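Local coordinates for DCN1-like protein 3 (PDB 4GBA) that helps transfer NEDD8 from N-terminally acetylated E2 enzymes to cullin-RBX complexes, using the DCUN1 (PONY) domain that makes up most of this chain, at residues E10-Y15 and K62-G67; W49-Q52 and K58-R61; L87-A90 and D94-K97; F102-G107 and D158-F163; L142-E147 and P184-T189. One frame throughout, in Å; residues are numbered along the deposited sequence.

Interaction 1: E10-Y15 and K62-G67; sequences ELFRRY and KEFFDG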
# COMPACT_ATOMS: atom_id res chain seq x y z
N GLU A 10 -8.11 24.06 12.65
CA GLU A 10 -9.52 23.94 12.28
C GLU A 10 -9.76 22.75 11.34
O GLU A 10 -10.77 22.05 11.44
CB GLU A 10 -10.05 25.24 11.66
N LEU A 11 -8.82 22.53 10.42
CA LEU A 11 -8.91 21.42 9.49
C LEU A 11 -8.86 20.10 10.23
O LEU A 11 -9.69 19.22 10.00
CB LEU A 11 -7.78 21.48 8.47
CG LEU A 11 -7.89 20.46 7.34
CD1 LEU A 11 -9.19 20.66 6.58
CD2 LEU A 11 -6.69 20.60 6.42
N PHE A 12 -7.89 19.96 11.12
CA PHE A 12 -7.80 18.76 11.94
C PHE A 12 -9.07 18.54 12.74
O PHE A 12 -9.60 17.43 12.77
CB PHE A 12 -6.59 18.82 12.89
CG PHE A 12 -6.41 17.56 13.71
CD1 PHE A 12 -6.02 16.37 13.10
CD2 PHE A 12 -6.61 17.57 15.08
CE1 PHE A 12 -5.84 15.21 13.85
CE2 PHE A 12 -6.44 16.41 15.83
CZ PHE A 12 -6.05 15.24 15.21
N ARG A 13 -9.55 19.59 13.38
CA ARG A 13 -10.70 19.50 14.28
C ARG A 13 -11.95 18.97 13.59
O ARG A 13 -12.82 18.38 14.24
CB ARG A 13 -10.99 20.87 14.92
CG ARG A 13 -10.06 21.23 16.08
CD ARG A 13 -10.66 20.84 17.43
NE ARG A 13 -9.64 20.61 18.46
CZ ARG A 13 -9.91 20.33 19.74
NH1 ARG A 13 -11.16 20.25 20.16
NH2 ARG A 13 -8.91 20.13 20.59
N ARG A 14 -12.06 19.16 12.28
CA ARG A 14 -13.30 18.77 11.64
C ARG A 14 -13.38 17.30 11.25
O ARG A 14 -14.46 16.82 10.91
CB ARG A 14 -13.69 19.72 10.49
CG ARG A 14 -13.08 19.47 9.15
CD ARG A 14 -13.04 20.81 8.39
NE ARG A 14 -13.44 20.73 6.99
CZ ARG A 14 -13.01 21.56 6.03
NH1 ARG A 14 -12.15 22.54 6.31
NH2 ARG A 14 -13.45 21.41 4.78
N TYR A 15 -12.26 16.58 11.33
CA TYR A 15 -12.23 15.16 11.02
C TYR A 15 -11.88 14.36 12.26
O TYR A 15 -12.07 13.14 12.33
CB TYR A 15 -11.23 14.88 9.90
CG TYR A 15 -11.49 15.69 8.66
CD1 TYR A 15 -12.56 15.40 7.83
CD2 TYR A 15 -10.66 16.76 8.31
CE1 TYR A 15 -12.82 16.13 6.69
CE2 TYR A 15 -10.92 17.52 7.16
CZ TYR A 15 -12.00 17.19 6.35
OH TYR A 15 -12.28 17.90 5.21
N LYS A 62 -0.26 14.19 15.53
CA LYS A 62 1.11 14.44 15.09
C LYS A 62 1.37 14.08 13.63
O LYS A 62 2.09 14.79 12.92
CB LYS A 62 2.13 13.71 15.97
CG LYS A 62 3.57 14.11 15.65
CD LYS A 62 4.59 13.28 16.41
CE LYS A 62 6.00 13.59 15.93
NZ LYS A 62 6.34 15.05 16.10
N GLU A 63 0.82 12.95 13.19
CA GLU A 63 0.96 12.52 11.80
C GLU A 63 0.32 13.55 10.87
O GLU A 63 0.90 13.96 9.86
CB GLU A 63 0.33 11.13 11.59
CG GLU A 63 1.11 9.99 12.26
CD GLU A 63 0.28 8.72 12.50
OE1 GLU A 63 -0.93 8.68 12.17
OE2 GLU A 63 0.85 7.74 13.03
N PHE A 64 -0.89 13.96 11.23
CA PHE A 64 -1.63 14.90 10.41
C PHE A 64 -0.89 16.24 10.33
O PHE A 64 -0.65 16.78 9.24
CB PHE A 64 -3.05 15.06 10.95
CG PHE A 64 -3.96 15.78 10.01
CD1 PHE A 64 -4.58 15.11 8.97
CD2 PHE A 64 -4.18 17.15 10.15
CE1 PHE A 64 -5.43 15.78 8.09
CE2 PHE A 64 -5.03 17.83 9.28
CZ PHE A 64 -5.65 17.13 8.24
N PHE A 65 -0.50 16.78 11.48
CA PHE A 65 0.25 18.03 11.50
C PHE A 65 1.61 17.95 10.81
O PHE A 65 1.95 18.81 9.99
CB PHE A 65 0.39 18.55 12.93
CG PHE A 65 -0.79 19.33 13.40
CD1 PHE A 65 -0.71 20.71 13.55
CD2 PHE A 65 -2.00 18.70 13.65
CE1 PHE A 65 -1.81 21.44 13.98
CE2 PHE A 65 -3.10 19.43 14.07
CZ PHE A 65 -3.01 20.80 14.24
N ASP A 66 2.40 16.93 11.14
CA ASP A 66 3.71 16.75 10.51
C ASP A 66 3.57 16.50 9.01
O ASP A 66 4.42 16.93 8.24
CB ASP A 66 4.45 15.56 11.12
CG ASP A 66 5.13 15.90 12.43
OD1 ASP A 66 5.00 17.04 12.93
OD2 ASP A 66 5.81 15.00 12.98
N GLY A 67 2.53 15.77 8.62
CA GLY A 67 2.32 15.42 7.23
C GLY A 67 1.83 16.60 6.40
O GLY A 67 2.29 16.84 5.28

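Interaction 2: W49-Q52 and K58-R61; sequences WKFQ and KFTR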
# COMPACT_ATOMS: atom_id res chain seq x y z
N TRP A 49 1.51 7.61 3.29
CA TRP A 49 2.96 7.53 3.21
C TRP A 49 3.61 8.84 3.69
O TRP A 49 4.39 8.84 4.65
CB TRP A 49 3.37 7.17 1.78
CG TRP A 49 4.87 7.28 1.47
CD1 TRP A 49 5.90 6.71 2.16
CD2 TRP A 49 5.47 7.98 0.36
NE1 TRP A 49 7.10 7.01 1.56
CE2 TRP A 49 6.86 7.79 0.46
CE3 TRP A 49 4.96 8.75 -0.69
CZ2 TRP A 49 7.76 8.35 -0.46
CZ3 TRP A 49 5.85 9.30 -1.61
CH2 TRP A 49 7.24 9.10 -1.48
N LYS A 50 3.27 9.95 3.04
CA LYS A 50 3.71 11.30 3.44
C LYS A 50 3.46 11.64 4.92
O LYS A 50 4.28 12.30 5.56
CB LYS A 50 3.05 12.35 2.55
CG LYS A 50 4.01 13.10 1.69
CD LYS A 50 4.87 12.16 0.90
CE LYS A 50 5.97 12.93 0.19
NZ LYS A 50 6.65 13.81 1.16
N PHE A 51 2.32 11.20 5.46
CA PHE A 51 2.00 11.46 6.87
C PHE A 51 2.64 10.43 7.78
O PHE A 51 2.53 10.52 9.01
CB PHE A 51 0.48 11.47 7.10
CG PHE A 51 -0.24 12.62 6.43
CD1 PHE A 51 0.43 13.49 5.60
CD2 PHE A 51 -1.59 12.81 6.65
CE1 PHE A 51 -0.23 14.54 4.98
CE2 PHE A 51 -2.26 13.86 6.05
CZ PHE A 51 -1.57 14.73 5.21
N GLN A 52 3.28 9.43 7.18
CA GLN A 52 3.93 8.35 7.94
C GLN A 52 2.97 7.69 8.93
O GLN A 52 3.30 7.56 10.12
CB GLN A 52 5.14 8.89 8.71
CG GLN A 52 6.14 9.67 7.88
CD GLN A 52 7.42 9.92 8.64
OE1 GLN A 52 7.69 11.04 9.10
NE2 GLN A 52 8.22 8.87 8.81
N LYS A 58 -6.30 5.76 10.17
CA LYS A 58 -6.02 6.62 11.30
C LYS A 58 -4.86 7.57 11.02
O LYS A 58 -3.82 7.15 10.49
CB LYS A 58 -5.74 5.77 12.53
CG LYS A 58 -5.28 6.57 13.74
CD LYS A 58 -5.12 5.67 14.97
CE LYS A 58 -4.56 6.44 16.17
NZ LYS A 58 -4.71 5.72 17.47
N PHE A 59 -5.06 8.84 11.34
CA PHE A 59 -3.97 9.82 11.40
C PHE A 59 -3.99 10.40 12.80
O PHE A 59 -4.95 11.07 13.17
CB PHE A 59 -4.19 10.99 10.44
CG PHE A 59 -4.19 10.61 8.99
CD1 PHE A 59 -3.32 9.66 8.49
CD2 PHE A 59 -5.07 11.24 8.10
CE1 PHE A 59 -3.31 9.34 7.14
CE2 PHE A 59 -5.08 10.92 6.75
CZ PHE A 59 -4.19 9.97 6.27
N THR A 60 -2.95 10.16 13.60
CA THR A 60 -2.85 10.83 14.89
C THR A 60 -2.65 12.33 14.66
O THR A 60 -2.22 12.75 13.58
CB THR A 60 -1.66 10.31 15.73
OG1 THR A 60 -0.44 10.68 15.10
CG2 THR A 60 -1.72 8.79 15.88
N ARG A 61 -2.97 13.13 15.67
CA ARG A 61 -2.69 14.56 15.59
C ARG A 61 -1.29 14.87 15.03
O ARG A 61 -1.16 15.70 14.14
CB ARG A 61 -2.87 15.22 16.95
CG ARG A 61 -2.41 16.66 16.97
CD ARG A 61 -2.70 17.34 18.30
NE ARG A 61 -2.81 18.78 18.14
CZ ARG A 61 -3.96 19.44 18.02
NH1 ARG A 61 -5.12 18.79 18.09
NH2 ARG A 61 -3.95 20.76 17.86

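Interaction 3: L87-A90 and D94-K97; sequences LTEA and DKFK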
# COMPACT_ATOMS: atom_id res chain seq x y z
N LEU A 87 2.46 12.34 -6.90
CA LEU A 87 2.50 11.27 -7.90
C LEU A 87 3.89 11.21 -8.54
O LEU A 87 4.46 10.13 -8.71
CB LEU A 87 1.42 11.47 -8.97
CG LEU A 87 -0.04 11.21 -8.56
CD1 LEU A 87 -1.01 11.82 -9.56
CD2 LEU A 87 -0.30 9.72 -8.41
N THR A 88 4.42 12.38 -8.89
CA THR A 88 5.74 12.47 -9.49
C THR A 88 6.82 11.99 -8.54
O THR A 88 7.70 11.22 -8.93
CB THR A 88 6.04 13.91 -9.96
OG1 THR A 88 5.30 14.16 -11.16
CG2 THR A 88 7.52 14.10 -10.26
N GLU A 89 6.75 12.45 -7.30
CA GLU A 89 7.71 12.04 -6.26
C GLU A 89 7.78 10.52 -6.14
O GLU A 89 8.87 9.94 -6.11
CB GLU A 89 7.29 12.63 -4.92
CG GLU A 89 8.35 12.62 -3.84
CD GLU A 89 7.89 13.38 -2.60
OE1 GLU A 89 6.90 14.14 -2.69
OE2 GLU A 89 8.51 13.22 -1.53
N ALA A 90 6.62 9.88 -6.10
CA ALA A 90 6.52 8.43 -5.89
C ALA A 90 7.07 7.62 -7.06
O ALA A 90 7.21 6.41 -6.97
CB ALA A 90 5.08 8.03 -5.60
N ASP A 94 14.30 6.03 -5.49
CA ASP A 94 14.51 5.92 -4.06
C ASP A 94 13.25 6.18 -3.24
O ASP A 94 13.01 5.52 -2.22
CB ASP A 94 15.68 6.80 -3.61
CG ASP A 94 17.04 6.17 -3.90
OD1 ASP A 94 17.97 6.92 -4.31
OD2 ASP A 94 17.19 4.94 -3.71
N LYS A 95 12.44 7.14 -3.67
CA LYS A 95 11.15 7.39 -3.04
C LYS A 95 10.26 6.15 -3.16
O LYS A 95 9.60 5.76 -2.20
CB LYS A 95 10.45 8.59 -3.69
CG LYS A 95 11.20 9.91 -3.51
CD LYS A 95 11.40 10.23 -2.05
CE LYS A 95 12.03 11.61 -1.84
NZ LYS A 95 11.03 12.71 -1.81
N PHE A 96 10.24 5.54 -4.34
CA PHE A 96 9.39 4.40 -4.53
C PHE A 96 9.77 3.25 -3.60
O PHE A 96 8.91 2.62 -2.99
CB PHE A 96 9.37 3.90 -5.96
CG PHE A 96 8.47 2.72 -6.15
CD1 PHE A 96 7.09 2.88 -6.21
CD2 PHE A 96 9.00 1.43 -6.19
CE1 PHE A 96 6.24 1.78 -6.36
CE2 PHE A 96 8.16 0.31 -6.34
CZ PHE A 96 6.78 0.49 -6.41
N LYS A 97 11.06 2.98 -3.48
CA LYS A 97 11.52 1.94 -2.57
C LYS A 97 11.02 2.23 -1.17
O LYS A 97 10.62 1.32 -0.45
CB LYS A 97 13.05 1.80 -2.58
CG LYS A 97 13.58 0.96 -3.74
CD LYS A 97 15.07 1.18 -4.00
CE LYS A 97 15.94 0.37 -3.05
NZ LYS A 97 17.39 0.54 -3.36

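Interaction 4: F102-G107 and D158-F163; sequences FTFQFG and DTWNMF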
# COMPACT_ATOMS: atom_id res chain seq x y z
N PHE A 102 7.15 1.21 3.32
CA PHE A 102 6.06 1.77 4.13
C PHE A 102 4.75 1.01 3.90
O PHE A 102 3.97 0.80 4.83
CB PHE A 102 5.84 3.27 3.81
CG PHE A 102 4.52 3.80 4.33
CD1 PHE A 102 4.40 4.25 5.64
CD2 PHE A 102 3.38 3.81 3.52
CE1 PHE A 102 3.19 4.71 6.13
CE2 PHE A 102 2.17 4.27 4.01
CZ PHE A 102 2.08 4.72 5.32
N THR A 103 4.48 0.62 2.65
CA THR A 103 3.21 -0.00 2.31
C THR A 103 2.99 -1.33 3.07
O THR A 103 1.86 -1.66 3.43
CB THR A 103 3.06 -0.18 0.77
OG1 THR A 103 3.11 1.10 0.13
CG2 THR A 103 1.74 -0.88 0.41
N PHE A 104 4.08 -2.05 3.35
CA PHE A 104 3.96 -3.29 4.10
C PHE A 104 3.52 -3.00 5.54
O PHE A 104 2.56 -3.60 6.04
CB PHE A 104 5.26 -4.10 4.09
CG PHE A 104 5.18 -5.35 4.92
CD1 PHE A 104 4.76 -6.55 4.35
CD2 PHE A 104 5.44 -5.32 6.27
CE1 PHE A 104 4.65 -7.70 5.12
CE2 PHE A 104 5.31 -6.48 7.05
CZ PHE A 104 4.92 -7.65 6.48
N GLN A 105 4.22 -2.06 6.18
CA GLN A 105 3.95 -1.64 7.55
C GLN A 105 2.53 -1.07 7.70
O GLN A 105 1.85 -1.28 8.72
CB GLN A 105 4.98 -0.57 7.97
CG GLN A 105 5.12 -0.42 9.48
CD GLN A 105 5.39 -1.76 10.18
OE1 GLN A 105 6.14 -2.60 9.68
NE2 GLN A 105 4.75 -1.96 11.34
N PHE A 106 2.10 -0.33 6.68
CA PHE A 106 0.78 0.27 6.63
C PHE A 106 -0.30 -0.81 6.63
O PHE A 106 -1.22 -0.78 7.45
CB PHE A 106 0.69 1.15 5.37
CG PHE A 106 -0.57 1.97 5.27
CD1 PHE A 106 -0.94 2.84 6.29
CD2 PHE A 106 -1.37 1.91 4.13
CE1 PHE A 106 -2.10 3.61 6.18
CE2 PHE A 106 -2.52 2.67 4.01
CZ PHE A 106 -2.89 3.52 5.04
N GLY A 107 -0.18 -1.78 5.72
CA GLY A 107 -1.16 -2.84 5.62
C GLY A 107 -1.16 -3.76 6.83
O GLY A 107 -2.07 -4.56 7.02
N ASP A 158 9.78 -10.38 4.63
CA ASP A 158 10.90 -10.69 3.74
C ASP A 158 10.41 -11.07 2.36
O ASP A 158 11.04 -10.74 1.36
CB ASP A 158 11.77 -11.80 4.35
CG ASP A 158 12.51 -11.32 5.58
OD1 ASP A 158 13.15 -10.24 5.50
OD2 ASP A 158 12.44 -12.01 6.62
N THR A 159 9.28 -11.77 2.31
CA THR A 159 8.64 -12.09 1.03
C THR A 159 8.18 -10.80 0.32
O THR A 159 8.40 -10.64 -0.88
CB THR A 159 7.42 -13.02 1.22
OG1 THR A 159 7.80 -14.18 1.98
CG2 THR A 159 6.85 -13.44 -0.13
N TRP A 160 7.55 -9.91 1.06
CA TRP A 160 7.18 -8.60 0.53
C TRP A 160 8.44 -7.86 0.06
O TRP A 160 8.51 -7.40 -1.08
CB TRP A 160 6.42 -7.80 1.59
CG TRP A 160 6.04 -6.40 1.16
CD1 TRP A 160 6.80 -5.26 1.30
CD2 TRP A 160 4.81 -5.99 0.55
NE1 TRP A 160 6.12 -4.18 0.79
CE2 TRP A 160 4.89 -4.60 0.33
CE3 TRP A 160 3.64 -6.67 0.17
CZ2 TRP A 160 3.85 -3.86 -0.27
CZ3 TRP A 160 2.60 -5.93 -0.42
CH2 TRP A 160 2.72 -4.55 -0.63
N ASN A 161 9.44 -7.78 0.94
CA ASN A 161 10.71 -7.09 0.67
C ASN A 161 11.38 -7.59 -0.61
O ASN A 161 11.80 -6.79 -1.44
CB ASN A 161 11.66 -7.23 1.87
CG ASN A 161 13.09 -6.72 1.59
OD1 ASN A 161 14.00 -7.50 1.27
ND2 ASN A 161 13.29 -5.41 1.73
N MET A 162 11.48 -8.91 -0.77
CA MET A 162 12.22 -9.48 -1.89
C MET A 162 11.43 -9.53 -3.19
O MET A 162 12.02 -9.66 -4.27
CB MET A 162 12.75 -10.86 -1.54
CG MET A 162 13.63 -10.87 -0.31
SD MET A 162 14.49 -12.44 -0.14
CE MET A 162 15.46 -12.51 -1.64
N PHE A 163 10.10 -9.41 -3.10
CA PHE A 163 9.27 -9.37 -4.30
C PHE A 163 9.63 -8.25 -5.29
O PHE A 163 9.58 -8.44 -6.51
CB PHE A 163 7.78 -9.29 -3.96
CG PHE A 163 6.90 -9.33 -5.18
CD1 PHE A 163 6.71 -10.52 -5.88
CD2 PHE A 163 6.28 -8.17 -5.65
CE1 PHE A 163 5.91 -10.56 -7.01
CE2 PHE A 163 5.48 -8.21 -6.78
CZ PHE A 163 5.30 -9.40 -7.46

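Interaction 5: L142-E147 and P184-T189; sequences LNFLTE and PSLFDT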
# COMPACT_ATOMS: atom_id res chain seq x y z
N LEU A 142 -0.57 -11.84 -9.06
CA LEU A 142 -1.77 -11.55 -8.28
C LEU A 142 -2.91 -12.53 -8.58
O LEU A 142 -3.77 -12.78 -7.72
CB LEU A 142 -2.24 -10.09 -8.48
CG LEU A 142 -1.32 -8.94 -8.05
CD1 LEU A 142 -1.83 -7.61 -8.59
CD2 LEU A 142 -1.11 -8.87 -6.52
N ASN A 143 -2.94 -13.08 -9.80
CA ASN A 143 -3.87 -14.16 -10.13
C ASN A 143 -3.53 -15.39 -9.32
O ASN A 143 -4.41 -16.05 -8.76
CB ASN A 143 -3.80 -14.53 -11.61
CG ASN A 143 -4.43 -13.47 -12.51
OD1 ASN A 143 -5.28 -12.69 -12.07
ND2 ASN A 143 -4.01 -13.45 -13.77
N PHE A 144 -2.23 -15.69 -9.27
CA PHE A 144 -1.71 -16.80 -8.50
C PHE A 144 -2.13 -16.72 -7.03
O PHE A 144 -2.56 -17.70 -6.44
CB PHE A 144 -0.18 -16.86 -8.66
CG PHE A 144 0.53 -17.66 -7.61
CD1 PHE A 144 0.52 -19.05 -7.66
CD2 PHE A 144 1.21 -17.04 -6.58
CE1 PHE A 144 1.18 -19.79 -6.69
CE2 PHE A 144 1.87 -17.78 -5.61
CZ PHE A 144 1.86 -19.15 -5.66
N LEU A 145 -2.03 -15.53 -6.45
CA LEU A 145 -2.33 -15.34 -5.03
C LEU A 145 -3.82 -15.37 -4.67
O LEU A 145 -4.18 -15.71 -3.55
CB LEU A 145 -1.73 -14.03 -4.53
CG LEU A 145 -0.21 -13.91 -4.49
CD1 LEU A 145 0.18 -12.47 -4.11
CD2 LEU A 145 0.37 -14.92 -3.51
N THR A 146 -4.68 -14.95 -5.60
CA THR A 146 -6.12 -14.99 -5.36
C THR A 146 -6.58 -16.45 -5.42
O THR A 146 -7.42 -16.89 -4.63
CB THR A 146 -6.90 -14.13 -6.39
OG1 THR A 146 -6.74 -14.69 -7.70
CG2 THR A 146 -6.39 -12.70 -6.40
N GLU A 147 -6.01 -17.19 -6.36
CA GLU A 147 -6.24 -18.61 -6.43
C GLU A 147 -5.67 -19.28 -5.18
O GLU A 147 -6.33 -20.12 -4.56
CB GLU A 147 -5.58 -19.17 -7.68
CG GLU A 147 -5.64 -20.67 -7.78
CD GLU A 147 -5.33 -21.17 -9.17
OE1 GLU A 147 -5.58 -20.40 -10.14
OE2 GLU A 147 -4.84 -22.31 -9.30
N PRO A 184 12.25 -16.42 -1.59
CA PRO A 184 11.28 -17.11 -0.73
C PRO A 184 10.62 -18.20 -1.55
O PRO A 184 10.44 -18.01 -2.76
CB PRO A 184 10.29 -16.00 -0.37
CG PRO A 184 11.09 -14.73 -0.50
CD PRO A 184 12.00 -14.97 -1.66
N SER A 185 10.30 -19.33 -0.94
CA SER A 185 9.84 -20.50 -1.68
C SER A 185 8.53 -20.23 -2.40
O SER A 185 8.25 -20.84 -3.44
CB SER A 185 9.73 -21.72 -0.77
OG SER A 185 8.82 -21.47 0.29
N LEU A 186 7.73 -19.32 -1.87
CA LEU A 186 6.51 -18.90 -2.57
C LEU A 186 6.76 -18.47 -4.03
O LEU A 186 5.93 -18.70 -4.90
CB LEU A 186 5.78 -17.79 -1.80
CG LEU A 186 4.41 -17.43 -2.38
CD1 LEU A 186 3.45 -18.64 -2.29
CD2 LEU A 186 3.80 -16.21 -1.71
N PHE A 187 7.91 -17.84 -4.30
CA PHE A 187 8.22 -17.43 -5.66
C PHE A 187 8.34 -18.65 -6.59
O PHE A 187 7.90 -18.60 -7.74
CB PHE A 187 9.48 -16.56 -5.73
CG PHE A 187 9.38 -15.25 -4.97
CD1 PHE A 187 8.21 -14.88 -4.33
CD2 PHE A 187 10.46 -14.38 -4.91
CE1 PHE A 187 8.13 -13.67 -3.63
CE2 PHE A 187 10.39 -13.19 -4.22
CZ PHE A 187 9.21 -12.83 -3.57
N ASP A 188 8.92 -19.73 -6.08
CA ASP A 188 9.05 -20.97 -6.86
C ASP A 188 7.69 -21.63 -7.11
O ASP A 188 7.40 -22.08 -8.22
CB ASP A 188 10.00 -21.97 -6.18
CG ASP A 188 10.56 -23.00 -7.16
OD1 ASP A 188 11.04 -22.61 -8.26
OD2 ASP A 188 10.51 -24.22 -6.86
N THR A 189 6.86 -21.68 -6.07
CA THR A 189 5.49 -22.15 -6.20
C THR A 189 4.76 -21.40 -7.31
O THR A 189 3.94 -21.97 -8.04
CB THR A 189 4.71 -21.94 -4.88
OG1 THR A 189 5.39 -22.59 -3.81
CG2 THR A 189 3.30 -22.49 -5.00

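Interaction 1: E10-Y15 and K62-G67
F12, F64 and F65 form a largely buried aromatic cluster that joins helix 7-13 to helix 61-71 within the DCUN1 domain. F12 is its middle member. With CG anti to the backbone N (chi1 -177°), its ring leaves helix 7-13 directly for the other helix, where it slides past the F64 side chain running the opposite way. CD1 of F12 lies 3.6 Å from CD2 of F64, and the two planes meet at 45°, so the pair is neither a stack nor a T-shape. F65 comes in across F12 at about a right angle. Its edge turns toward the F12 face, an offset edge-to-face pair with planes at 68°, and its CE2 stands 3.7 Å from F12 CB. L11 finishes the far end of F64: its CD2 methyl sits at the ring edge, 4.1 Å from CZ. Beyond the segments, I23 packs on both F12 and F64, while L8 adds aliphatic bulk against F64 and F65. Replacing F64 by an alanine would probably leave F12 without its long neighbour and L11 without a rim to rest on, opening a gap between the helices. Phenylalanine suits these places because a flat, apolar group reaches across the helix spacing. No hydrogen bond crosses between these two segments, so the contact rests on buried hydrocarbon and aromatic contacts; the R61-E9 salt bridge ties the same helices next to it.

Interaction 2: W49-Q52 and K58-R61
F51 turns the edge of its ring onto the face of F59, with CD2 standing almost exactly over the ring centre. That atom lies 3.7 Å above the F59 plane and is nearly equidistant from all six ring carbons; its distance to CZ of F59, for example, is 3.9 Å. The planes meet at 64° and the centroids are 5.0 Å apart, a clear edge-to-face pair in which the slightly positive ring hydrogens of F51 look into the pi cloud of F59. F51 holds its CG anti to the carbonyl carbon (chi1 -67°), which directs the ring toward the strand. The residue sits just where helix 42-50 gives out: Q52 follows with positive phi, and its N bonds back to W49 O at 2.8 Å, part of a Schellman motif. On the other side F59 belongs to the short strand 59-60 and exchanges backbone hydrogen bonds with I23, while T60, next in line, N-caps helix 61-71. Phenylalanine suits both places, since each ring is buried and needs no polar partner. F59 also packs against F31, M28 and F64. The order helix, short antiparallel strand, helix is consistent with an EF-hand-like helix-loop-helix, and its strand phenylalanine touches a modified residue of the bound N-terminally acetylated E2 peptide, helping to line the site that receives it.

Interaction 3: L87-A90 and D94-K97
The F96 ring has the carbonyl oxygen of A90 at its edge, close to its plane; the oxygen lies 3.6 Å from CD1 and 3.5 Å from CB of F96. The second flat group, the E89 carboxylate, is met at OE2 by K95 NZ, which approaches on the anti side and 28° out of the carboxylate plane. This hydrogen-bonded salt bridge is short, 2.6 Å from NZ of K95 to OE2 of E89. E89 gets there with an extended chain, whereas K95 folds: bends at chi2 (-58°) and chi4 (86°) bring the ammonium group back over to the glutamate. The aliphatic part of K95 is used as well, since its CB lies 3.2 Å from the E89 backbone O. K50 stands near the same carboxylate as a long, weak second ion partner. A90 approaches F96 through its backbone O, while its small methyl suits its place against L46, and F96 continues inward to L164. The contact therefore joins helix 76-89 to helix 93-107 across a short connection in two layers. A charged pair bridges the partly exposed side, where its strength probably depends on how much solvent reaches it, and an aromatic edge against a carbonyl lies in the buried part.

Interaction 4: F102-G107 and D158-F163
F104 and W160 slide past each other in opposite directions between helix 93-107 and helix 157-169. The CB of F104 lies over the five-membered ring of the indole, 3.5 Å from its centroid and 18° off the normal, a CH-pi contact. Beyond CB the phenyl ring carries on alongside the tryptophan, and its CD1 comes to 3.4 Å from CG of W160. The planes meet at 54°, so the rings neither stack nor make a T-shape. Both residues hold CG anti to the backbone N (chi1 178° for F104), which sends each side chain straight toward the opposite helix. The contact lies in the cullin-binding part of the DCUN1 domain, whose helical fold is related to EF-hands, and tryptophan suits this place because its broad indole also stacks on Y100 and W126. A leucine in place of W160 would probably deprive F104 CB of its pi face and those two rings of their stacking partner, opening a gap between the helices. The far end of the indole belongs to T103, whose side chain crosses the tryptophan at about a right angle and sets CG2 3.7 Å from CZ2 of W160. The T103 hydroxyl is bonded to L99 O instead, so threonine offers its methyl to the tryptophan and keeps its polar arm on its own helix.

Interaction 5: L142-E147 and P184-T189
F144 drives the end of its ring between L186 and T189, and this is the tight part of the contact between helix 138-147 and helix 185-199. Its CZ is 3.7 Å from CG2 of T189, and the same CZ is 3.8 Å from CD1 of L186; both methyls lie at the ring edge, near its plane. CE1 of F144 also reaches the T189 backbone O at 3.8 Å. A first torsion of 162°, with CG opposite the backbone N, extends the ring toward the other helix. That length matters, because the segment axes come no closer than 11.6 Å. Phenylalanine suits the place because it reaches across this spacing, and F190 and W193 further hold its ring through edge-to-face contacts. L145 gives a looser touch, CD2 to CD2 of L186 at 4.1 Å, before it turns to I123 and W126.

The side turned from the partner helix, with N143 and T146, is polar and more exposed. There T146 folds its hydroxyl back to donate to N143 O, 2.9 Å from OG1, while the backbone N of E147 reaches the same oxygen from the same face of its carbonyl. The E147 side chain instead makes a polar bond between the same two helices beyond the apolar contact, its OE2 accepting from W193 NE1. The helix segments run at 97° to each other, a nearly perpendicular helix packing inside the cullin-binding part of the DCUN1 domain, between helix 138-147 and the last modelled helix.

Interaction 2 is nested inside the chain loop closed by interaction 1, and their centres are about 9 Å apart; G67 CA of helix 61-71 lies 3.2 Å from F51 CD1. W49 ties interaction 2 to interactions 3 and 4: it packs on K95 of interaction 3, and its CA is 3.4 Å from F102 CE2 of interaction 4. Interactions 3 and 4 share helix 93-107. The segments of interactions 4 and 5 alternate along the chain, and F163 CA meets F187 CZ at 3.5 Å. Interactions 1 and 5 sit about 39 Å apart, centre to centre. Between these extremes, F59 and F106 each pack on a modified residue of the bound E2 peptide.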